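Local coordinates for trimethylamine-N-oxide reductase (Haemophilus influenzae, PDB 7L5I), which probably reduces N-oxides such as trimethylamine N-oxide at a molybdenum centre held by two molybdopterin guanine dinucleotide cofactors, at residues H122-L125 and K126-R129; I431-V434 and L435-G439; F544-L547 and A548-G552. One frame throughout, in Å; residues are numbered along the deposited sequence.

Each contact is local, within one helix or at its C-terminal end, and all three fall in the molybdopterin oxidoreductase region of the chain. Contacts 1 and 3 belong to helices 114-131 and 540-550, which pack directly: the centres of the two contacts are 13 Å apart, and His-122 CE1 lies 3.4 Å from Arg-550 O. Contact 2, which takes in all of the short helix 431-436 and the turn after it, stands apart, its nearest atoms about 11 Å from those of contact 1 and about 16 Å from those of contact 3. The Phe-544 side chain of contact 3 is about 7 Å from a bound dinucleotide and the Ile-431 side chain of contact 2 about 11 Å; neither touches it.

Contact 1 of 3, residues H122-L125 and K126-R129; sequences HNQL and KRVR
Lys-126 N donates to His-122 O at 2.8 Å, with an N-H...O angle of 159°, one of a run of i to i+4 backbone bonds. Arg-127 N continues it to Asn-123 O at 3.0 Å and Arg-129 N to Leu-125 O at 2.9 Å, whereas the bond from Val-128 N to Gln-124 O is weak. Among the side chains, Gln-124 and Arg-127 run alongside each other and point the same way. A bend at chi2 (-66°) brings Gln-124 NE2 over one face of the Arg-127 guanidinium, toward its rim, with the amide nearly perpendicular (planes 84° apart). NE2 lies 3.4 Å from Arg-127 NH1; both atoms are donors, which excludes a hydrogen bond between them. Arg-127 NH1 instead donates to Pro-96 O, a bond that helps to hold the guanidinium beside the amide. On another side of the helix, the aliphatic Lys-126 CD approaches the His-122 ring obliquely, 4.4 Å from NE2. Arg-129 packs its CG 3.3 Å from Leu-125 O and sends NH2 on to Gly-166 O. With Leu-125 buried against helix 153-163 and strand 483-488, and Val-128 against strand 137-138, this is a typical amphipathic alpha-helix covering a mixed beta-sheet.

Contact 2 of 3, residues I431-V434 and L435-G439; sequences IADV and LLHPG
Leu-435 meets Ile-431 one helical turn back, the two side chains lying alongside each other and pointing the same way. Ile-431 CD1 comes to 4.0 Å from Leu-435 CG, an apolar touch at van der Waals range. With Leu-435 CG turned beside its own backbone N (chi1 -67°), the branch point also rests 3.3 Å from Ile-431 O. That carbonyl is the acceptor for Leu-435 N at 2.9 Å, so backbone bond and side-chain packing converge on the same turn. Leu-435 also packs on Ala-477 of helix 471-477 and on Ile-454.

The first bond of the Val-434 side chain points away from the following residues, though its CB still lies 3.1 Å from Leu-435 N; the side chain packs on Phe-426 and Tyr-451. His-437 N divides its hydrogen bonding between Asp-433 O and Val-434 O, both bonds weak; this bent, shared bonding falls at His-437, the first residue to leave helical backbone angles.

Asp-433 supplies a side-chain bond at the same place. Its OD1 accepts from His-437 ND1 at 2.7 Å, the two side chains crossing at about a right angle and the carboxylate and ring planes 84° apart. OD1 lies almost in the ring plane, while the donor reaches it on the anti side, 26° out of the carboxylate plane. Leu-436 CB covers one face of the imidazole. OD1 also forms a salt bridge with Lys-440, and OD2 binds Arg-430 and Tyr-451, so several bonds fix the carboxylate's rotation and would probably stabilise its negative charge. The result is a helix C-terminus with a His-carboxylate hydrogen bond from the first residue beyond it to the last turn, where the chain passes from helix 431-436 toward strand 441-444.

Contact 3 of 3, residues F544-L547 and A548-G552; sequences FVEL and AKRAG
Glu-546 O is gripped twice by Arg-550: the backbone N and the side-chain NH1 both donate to it, each at 3.2 Å, from opposite faces of the carbonyl plane. NH1 sits well above that plane, 58° out of it, and so does not use a lone pair, although the oxygen lies in the plane of the guanidinium. The same NH1 forms a salt bridge with Glu-546 OE2 at 2.8 Å, meeting the anti lone pair of the carboxylate. A bend in the glutamate at chi2 (-79°) turns the carboxylate toward the C-terminal side, to this donor. Arg-550 NE is taken by Asp-119 in a second salt bridge, and NH2 is hydrogen-bonded elsewhere as well, leaving every guanidinium nitrogen with a partner.

Regular backbone bonds fill the turn before it, from Ala-548 N to Phe-544 O at 2.7 Å and from Lys-549 N to Val-545 O at 2.9 Å. At the end, Ala-551 N still makes a helical bond to Leu-547 O at 3.1 Å; the bond from Gly-552 N to Lys-549 O, also 3.1 Å, with Gly-552 at positive phi (81°), belongs to a Schellman motif. Around this helix end, Leu-547 and Arg-550 pack on helix 114-131, Phe-544 on helix 153-163, and Val-545 on the following helix 554-558.

Contact 1 of 3, residues H122-L125 and K126-R129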
ATOM      1  N   HIS A 122      -9.583  24.468  16.737  1.00 14.66           N
ATOM      2  CA  HIS A 122      -9.748  24.161  18.150  1.00 15.73           C
ATOM      3  C   HIS A 122     -11.210  24.267  18.558  1.00 14.43           C
ATOM      4  O   HIS A 122     -11.756  23.381  19.233  1.00 14.06           O
ATOM      5  CB  HIS A 122      -8.898  25.104  18.987  1.00 14.91           C
ATOM      6  CG  HIS A 122      -9.187  25.016  20.454  1.00 16.31           C
ATOM      7  ND1 HIS A 122      -8.826  23.929  21.219  1.00 17.32           N
ATOM      8  CD2 HIS A 122      -9.835  25.863  21.284  1.00 19.69           C
ATOM      9  CE1 HIS A 122      -9.248  24.107  22.461  1.00 22.13           C
ATOM     10  NE2 HIS A 122      -9.848  25.283  22.533  1.00 20.24           N
ATOM     11  N   ASN A 123     -11.870  25.352  18.153  1.00 15.03           N
ATOM     12  CA  ASN A 123     -13.257  25.563  18.548  1.00 15.58           C
ATOM     13  C   ASN A 123     -14.189  24.512  17.958  1.00 15.75           C
ATOM     14  O   ASN A 123     -15.133  24.070  18.630  1.00 16.59           O
ATOM     15  CB  ASN A 123     -13.702  26.961  18.135  1.00 18.15           C
ATOM     16  CG  ASN A 123     -13.063  28.037  18.988  1.00 32.34           C
ATOM     17  OD1 ASN A 123     -12.799  27.828  20.173  1.00 29.31           O
ATOM     18  ND2 ASN A 123     -12.801  29.190  18.390  1.00 39.29           N
ATOM     19  N   GLN A 124     -13.964  24.125  16.696  1.00 13.15           N
ATOM     20  CA  GLN A 124     -14.811  23.120  16.059  1.00 14.11           C
ATOM     21  C   GLN A 124     -14.611  21.739  16.658  1.00 17.29           C
ATOM     22  O   GLN A 124     -15.585  20.987  16.822  1.00 16.76           O
ATOM     23  CB  GLN A 124     -14.542  23.087  14.557  1.00 14.33           C
ATOM     24  CG  GLN A 124     -15.145  24.263  13.846  1.00 18.12           C
ATOM     25  CD  GLN A 124     -16.664  24.200  13.911  1.00 22.30           C
ATOM     26  OE1 GLN A 124     -17.267  23.224  13.454  1.00 20.93           O
ATOM     27  NE2 GLN A 124     -17.275  25.206  14.489  1.00 23.95           N
ATOM     28  N   LEU A 125     -13.363  21.383  17.011  1.00 15.73           N
ATOM     29  CA  LEU A 125     -13.155  20.087  17.644  1.00 14.93           C
ATOM     30  C   LEU A 125     -13.653  20.107  19.083  1.00 17.76           C
ATOM     31  O   LEU A 125     -14.192  19.110  19.568  1.00 16.33           O
ATOM     32  CB  LEU A 125     -11.679  19.701  17.599  1.00 16.18           C
ATOM     33  CG  LEU A 125     -11.109  19.378  16.210  1.00 14.21           C
ATOM     34  CD1 LEU A 125      -9.613  19.123  16.303  1.00 17.56           C
ATOM     35  CD2 LEU A 125     -11.816  18.183  15.566  1.00 18.26           C
ATOM     36  N   LYS A 126     -13.479  21.231  19.779  1.00 15.17           N
ATOM     37  CA  LYS A 126     -14.015  21.343  21.128  1.00 18.00           C
ATOM     38  C   LYS A 126     -15.526  21.170  21.132  1.00 17.62           C
ATOM     39  O   LYS A 126     -16.080  20.526  22.032  1.00 19.43           O
ATOM     40  CB  LYS A 126     -13.619  22.682  21.744  1.00 22.15           C
ATOM     41  CG  LYS A 126     -13.928  22.747  23.241  1.00 30.52           C
ATOM     42  CD  LYS A 126     -13.892  24.165  23.795  1.00 44.22           C
ATOM     43  CE  LYS A 126     -14.556  24.228  25.186  1.00 52.59           C
ATOM     44  NZ  LYS A 126     -15.787  25.079  25.192  1.00 67.04           N
ATOM     45  N   ARG A 127     -16.215  21.730  20.130  1.00 15.24           N
ATOM     46  CA  ARG A 127     -17.663  21.582  20.058  1.00 18.07           C
ATOM     47  C   ARG A 127     -18.044  20.114  19.966  1.00 17.93           C
ATOM     48  O   ARG A 127     -18.941  19.642  20.681  1.00 17.39           O
ATOM     49  CB  ARG A 127     -18.211  22.354  18.857  1.00 20.00           C
ATOM     50  CG  ARG A 127     -19.724  22.212  18.662  1.00 24.87           C
ATOM     51  CD  ARG A 127     -20.224  22.996  17.438  1.00 29.56           C
ATOM     52  NE  ARG A 127     -20.075  24.447  17.580  1.00 33.18           N
ATOM     53  CZ  ARG A 127     -20.236  25.325  16.588  1.00 39.42           C
ATOM     54  NH1 ARG A 127     -20.544  24.912  15.365  1.00 29.80           N
ATOM     55  NH2 ARG A 127     -20.081  26.622  16.816  1.00 38.55           N
ATOM     56  N   VAL A 128     -17.369  19.365  19.086  1.00 16.54           N
ATOM     57  CA  VAL A 128     -17.683  17.947  18.947  1.00 14.49           C
ATOM     58  C   VAL A 128     -17.342  17.190  20.223  1.00 17.59           C
ATOM     59  O   VAL A 128     -18.092  16.302  20.662  1.00 19.38           O
ATOM     60  CB  VAL A 128     -16.947  17.344  17.737  1.00 17.95           C
ATOM     61  CG1 VAL A 128     -17.157  15.838  17.736  1.00 19.48           C
ATOM     62  CG2 VAL A 128     -17.438  17.973  16.433  1.00 18.47           C
ATOM     63  N   ARG A 129     -16.192  17.492  20.831  1.00 15.83           N
ATOM     64  CA  ARG A 129     -15.842  16.816  22.074  1.00 15.68           C
ATOM     65  C   ARG A 129     -16.872  17.094  23.162  1.00 19.74           C
ATOM     66  O   ARG A 129     -17.212  16.205  23.942  1.00 19.86           O
ATOM     67  CB  ARG A 129     -14.459  17.246  22.549  1.00 17.41           C
ATOM     68  CG  ARG A 129     -13.338  16.724  21.653  1.00 16.97           C
ATOM     69  CD  ARG A 129     -12.033  16.818  22.387  1.00 19.21           C
ATOM     70  NE  ARG A 129     -10.910  16.305  21.621  1.00 19.74           N
ATOM     71  CZ  ARG A 129     -10.646  15.009  21.442  1.00 18.37           C
ATOM     72  NH1 ARG A 129     -11.428  14.081  21.966  1.00 18.42           N
ATOM     73  NH2 ARG A 129      -9.572  14.647  20.747  1.00 18.60           N
TER

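Contact 2 of 3, residues I431-V434 and L435-G439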
ATOM      1  N   ILE A 431     -14.720   3.076   5.734  1.00 15.40           N
ATOM      2  CA  ILE A 431     -14.829   4.487   6.130  1.00 14.19           C
ATOM      3  C   ILE A 431     -16.059   5.176   5.509  1.00 14.10           C
ATOM      4  O   ILE A 431     -16.785   5.916   6.194  1.00 14.84           O
ATOM      5  CB  ILE A 431     -13.522   5.218   5.772  1.00 17.60           C
ATOM      6  CG1 ILE A 431     -13.600   6.688   6.128  1.00 20.01           C
ATOM      7  CG2 ILE A 431     -13.205   5.082   4.289  1.00 16.35           C
ATOM      8  CD1 ILE A 431     -13.846   6.925   7.588  1.00 17.30           C
ATOM      9  N   ALA A 432     -16.287   5.008   4.214  1.00 13.98           N
ATOM     10  CA  ALA A 432     -17.449   5.652   3.590  1.00 15.43           C
ATOM     11  C   ALA A 432     -18.749   5.148   4.205  1.00 18.06           C
ATOM     12  O   ALA A 432     -19.643   5.926   4.547  1.00 15.93           O
ATOM     13  CB  ALA A 432     -17.436   5.414   2.080  1.00 16.44           C
ATOM     14  N   ASP A 433     -18.865   3.831   4.334  1.00 14.81           N
ATOM     15  CA  ASP A 433     -20.010   3.197   4.976  1.00 16.04           C
ATOM     16  C   ASP A 433     -20.235   3.742   6.374  1.00 17.34           C
ATOM     17  O   ASP A 433     -21.384   3.980   6.772  1.00 17.10           O
ATOM     18  CB  ASP A 433     -19.733   1.685   4.991  1.00 16.90           C
ATOM     19  CG  ASP A 433     -20.974   0.822   5.014  1.00 27.46           C
ATOM     20  OD1 ASP A 433     -22.083   1.283   4.655  1.00 26.79           O
ATOM     21  OD2 ASP A 433     -20.790  -0.369   5.357  1.00 21.54           O
ATOM     22  N   VAL A 434     -19.156   3.942   7.141  1.00 15.80           N
ATOM     23  CA  VAL A 434     -19.271   4.447   8.509  1.00 15.81           C
ATOM     24  C   VAL A 434     -19.776   5.882   8.506  1.00 16.75           C
ATOM     25  O   VAL A 434     -20.671   6.257   9.280  1.00 17.17           O
ATOM     26  CB  VAL A 434     -17.906   4.359   9.231  1.00 13.91           C
ATOM     27  CG1 VAL A 434     -17.906   5.161  10.520  1.00 16.62           C
ATOM     28  CG2 VAL A 434     -17.528   2.918   9.518  1.00 16.59           C
ATOM     29  N   LEU A 435     -19.167   6.732   7.684  1.00 15.92           N
ATOM     30  CA  LEU A 435     -19.562   8.133   7.700  1.00 16.58           C
ATOM     31  C   LEU A 435     -21.023   8.292   7.312  1.00 18.22           C
ATOM     32  O   LEU A 435     -21.710   9.180   7.835  1.00 18.92           O
ATOM     33  CB  LEU A 435     -18.677   8.943   6.752  1.00 13.83           C
ATOM     34  CG  LEU A 435     -17.204   9.081   7.153  1.00 16.46           C
ATOM     35  CD1 LEU A 435     -16.493   9.946   6.098  1.00 17.73           C
ATOM     36  CD2 LEU A 435     -17.032   9.683   8.548  1.00 18.13           C
ATOM     37  N   LEU A 436     -21.514   7.441   6.405  1.00 16.88           N
ATOM     38  CA  LEU A 436     -22.883   7.542   5.930  1.00 16.79           C
ATOM     39  C   LEU A 436     -23.889   6.887   6.871  1.00 19.64           C
ATOM     40  O   LEU A 436     -25.046   7.327   6.920  1.00 20.55           O
ATOM     41  CB  LEU A 436     -23.016   6.871   4.559  1.00 17.32           C
ATOM     42  CG  LEU A 436     -22.366   7.568   3.380  1.00 16.83           C
ATOM     43  CD1 LEU A 436     -22.170   6.664   2.211  1.00 18.63           C
ATOM     44  CD2 LEU A 436     -23.221   8.788   2.988  1.00 19.48           C
ATOM     45  N   HIS A 437     -23.496   5.826   7.584  1.00 19.28           N
ATOM     46  CA  HIS A 437     -24.448   4.910   8.228  1.00 21.19           C
ATOM     47  C   HIS A 437     -24.101   4.610   9.677  1.00 17.44           C
ATOM     48  O   HIS A 437     -23.796   3.467  10.046  1.00 18.75           O
ATOM     49  CB  HIS A 437     -24.518   3.607   7.429  1.00 17.54           C
ATOM     50  CG  HIS A 437     -24.740   3.823   5.964  1.00 18.79           C
ATOM     51  ND1 HIS A 437     -23.961   3.230   4.993  1.00 20.02           N
ATOM     52  CD2 HIS A 437     -25.631   4.603   5.302  1.00 20.06           C
ATOM     53  CE1 HIS A 437     -24.379   3.610   3.801  1.00 18.43           C
ATOM     54  NE2 HIS A 437     -25.398   4.439   3.960  1.00 17.10           N
ATOM     55  N   PRO A 438     -24.179   5.603  10.547  1.00 17.34           N
ATOM     56  CA  PRO A 438     -23.912   5.329  11.963  1.00 19.46           C
ATOM     57  C   PRO A 438     -24.870   4.283  12.522  1.00 23.03           C
ATOM     58  O   PRO A 438     -26.050   4.250  12.178  1.00 20.27           O
ATOM     59  CB  PRO A 438     -24.112   6.690  12.646  1.00 22.27           C
ATOM     60  CG  PRO A 438     -24.759   7.548  11.668  1.00 24.94           C
ATOM     61  CD  PRO A 438     -24.441   7.027  10.296  1.00 25.78           C
ATOM     62  N   GLY A 439     -24.339   3.419  13.386  1.00 19.16           N
ATOM     63  CA  GLY A 439     -25.117   2.371  14.022  1.00 25.27           C
ATOM     64  C   GLY A 439     -25.204   1.068  13.251  1.00 21.48           C
ATOM     65  O   GLY A 439     -25.623   0.049  13.822  1.00 22.84           O
TER

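Contact 3 of 3, residues F544-L547 and A548-G552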
ATOM      1  N   PHE A 544       0.369  20.956  15.435  1.00 13.96           N
ATOM      2  CA  PHE A 544      -0.268  20.283  16.559  1.00 13.11           C
ATOM      3  C   PHE A 544       0.221  20.834  17.880  1.00 13.28           C
ATOM      4  O   PHE A 544      -0.533  20.808  18.854  1.00 14.77           O
ATOM      5  CB  PHE A 544      -0.079  18.767  16.438  1.00 14.79           C
ATOM      6  CG  PHE A 544      -0.882  18.194  15.287  1.00 14.03           C
ATOM      7  CD1 PHE A 544      -2.253  18.365  15.258  1.00 16.53           C
ATOM      8  CD2 PHE A 544      -0.269  17.578  14.195  1.00 14.47           C
ATOM      9  CE1 PHE A 544      -3.021  17.893  14.185  1.00 15.31           C
ATOM     10  CE2 PHE A 544      -1.032  17.134  13.125  1.00 13.26           C
ATOM     11  CZ  PHE A 544      -2.399  17.289  13.121  1.00 15.37           C
ATOM     12  N   VAL A 545       1.435  21.386  17.929  1.00 12.94           N
ATOM     13  CA  VAL A 545       1.851  22.112  19.129  1.00 13.76           C
ATOM     14  C   VAL A 545       0.928  23.301  19.375  1.00 15.61           C
ATOM     15  O   VAL A 545       0.511  23.561  20.516  1.00 14.46           O
ATOM     16  CB  VAL A 545       3.316  22.562  19.014  1.00 16.30           C
ATOM     17  CG1 VAL A 545       3.634  23.588  20.116  1.00 20.17           C
ATOM     18  CG2 VAL A 545       4.235  21.383  19.090  1.00 17.87           C
ATOM     19  N   GLU A 546       0.609  24.055  18.322  1.00 13.83           N
ATOM     20  CA  GLU A 546      -0.304  25.184  18.474  1.00 17.65           C
ATOM     21  C   GLU A 546      -1.706  24.740  18.893  1.00 16.83           C
ATOM     22  O   GLU A 546      -2.349  25.401  19.713  1.00 17.31           O
ATOM     23  CB  GLU A 546      -0.376  25.989  17.180  1.00 19.33           C
ATOM     24  CG  GLU A 546       0.893  26.774  16.890  1.00 26.87           C
ATOM     25  CD  GLU A 546       0.981  28.055  17.706  1.00 45.28           C
ATOM     26  OE1 GLU A 546       2.093  28.624  17.787  1.00 54.84           O
ATOM     27  OE2 GLU A 546      -0.061  28.489  18.260  1.00 37.41           O
ATOM     28  N   LEU A 547      -2.215  23.639  18.327  1.00 13.04           N
ATOM     29  CA  LEU A 547      -3.507  23.155  18.774  1.00 12.89           C
ATOM     30  C   LEU A 547      -3.432  22.642  20.213  1.00 15.07           C
ATOM     31  O   LEU A 547      -4.356  22.853  21.002  1.00 14.74           O
ATOM     32  CB  LEU A 547      -4.012  22.059  17.829  1.00 15.01           C
ATOM     33  CG  LEU A 547      -4.346  22.630  16.450  1.00 13.31           C
ATOM     34  CD1 LEU A 547      -4.562  21.485  15.457  1.00 12.39           C
ATOM     35  CD2 LEU A 547      -5.591  23.506  16.515  1.00 14.73           C
ATOM     36  N   ALA A 548      -2.334  21.960  20.570  1.00 14.92           N
ATOM     37  CA  ALA A 548      -2.176  21.453  21.933  1.00 14.69           C
ATOM     38  C   ALA A 548      -2.168  22.600  22.938  1.00 17.43           C
ATOM     39  O   ALA A 548      -2.779  22.509  24.003  1.00 16.83           O
ATOM     40  CB  ALA A 548      -0.890  20.645  22.041  1.00 14.83           C
ATOM     41  N   LYS A 549      -1.488  23.689  22.595  1.00 15.40           N
ATOM     42  CA  LYS A 549      -1.451  24.851  23.468  1.00 17.56           C
ATOM     43  C   LYS A 549      -2.841  25.414  23.690  1.00 16.75           C
ATOM     44  O   LYS A 549      -3.199  25.778  24.812  1.00 17.55           O
ATOM     45  CB  LYS A 549      -0.543  25.921  22.865  1.00 21.95           C
ATOM     46  CG  LYS A 549      -0.335  27.119  23.778  1.00 30.09           C
ATOM     47  CD  LYS A 549       0.256  28.299  23.032  1.00 41.88           C
ATOM     48  CE  LYS A 549      -0.655  29.517  23.162  1.00 77.13           C
ATOM     49  NZ  LYS A 549      -1.992  29.321  22.505  1.00 64.84           N
ATOM     50  N   ARG A 550      -3.643  25.516  22.625  1.00 17.22           N
ATOM     51  CA  ARG A 550      -4.998  26.010  22.797  1.00 18.70           C
ATOM     52  C   ARG A 550      -5.831  25.090  23.678  1.00 18.52           C
ATOM     53  O   ARG A 550      -6.790  25.548  24.312  1.00 18.46           O
ATOM     54  CB  ARG A 550      -5.660  26.194  21.430  1.00 16.42           C
ATOM     55  CG  ARG A 550      -5.076  27.346  20.659  1.00 17.45           C
ATOM     56  CD  ARG A 550      -5.442  27.299  19.178  1.00 19.21           C
ATOM     57  NE  ARG A 550      -5.152  28.584  18.536  1.00 22.63           N
ATOM     58  CZ  ARG A 550      -3.937  29.021  18.218  1.00 21.34           C
ATOM     59  NH1 ARG A 550      -2.860  28.286  18.448  1.00 22.48           N
ATOM     60  NH2 ARG A 550      -3.815  30.207  17.646  1.00 23.35           N
ATOM     61  N   ALA A 551      -5.493  23.797  23.729  1.00 18.14           N
ATOM     62  CA  ALA A 551      -6.211  22.853  24.578  1.00 17.65           C
ATOM     63  C   ALA A 551      -5.569  22.678  25.947  1.00 18.19           C
ATOM     64  O   ALA A 551      -6.054  21.869  26.743  1.00 22.26           O
ATOM     65  CB  ALA A 551      -6.294  21.490  23.895  1.00 23.23           C
ATOM     66  N   GLY A 552      -4.473  23.377  26.219  1.00 18.10           N
ATOM     67  CA  GLY A 552      -3.834  23.293  27.519  1.00 22.57           C
ATOM     68  C   GLY A 552      -2.934  22.101  27.731  1.00 24.12           C
ATOM     69  O   GLY A 552      -2.582  21.818  28.881  1.00 23.37           O
TER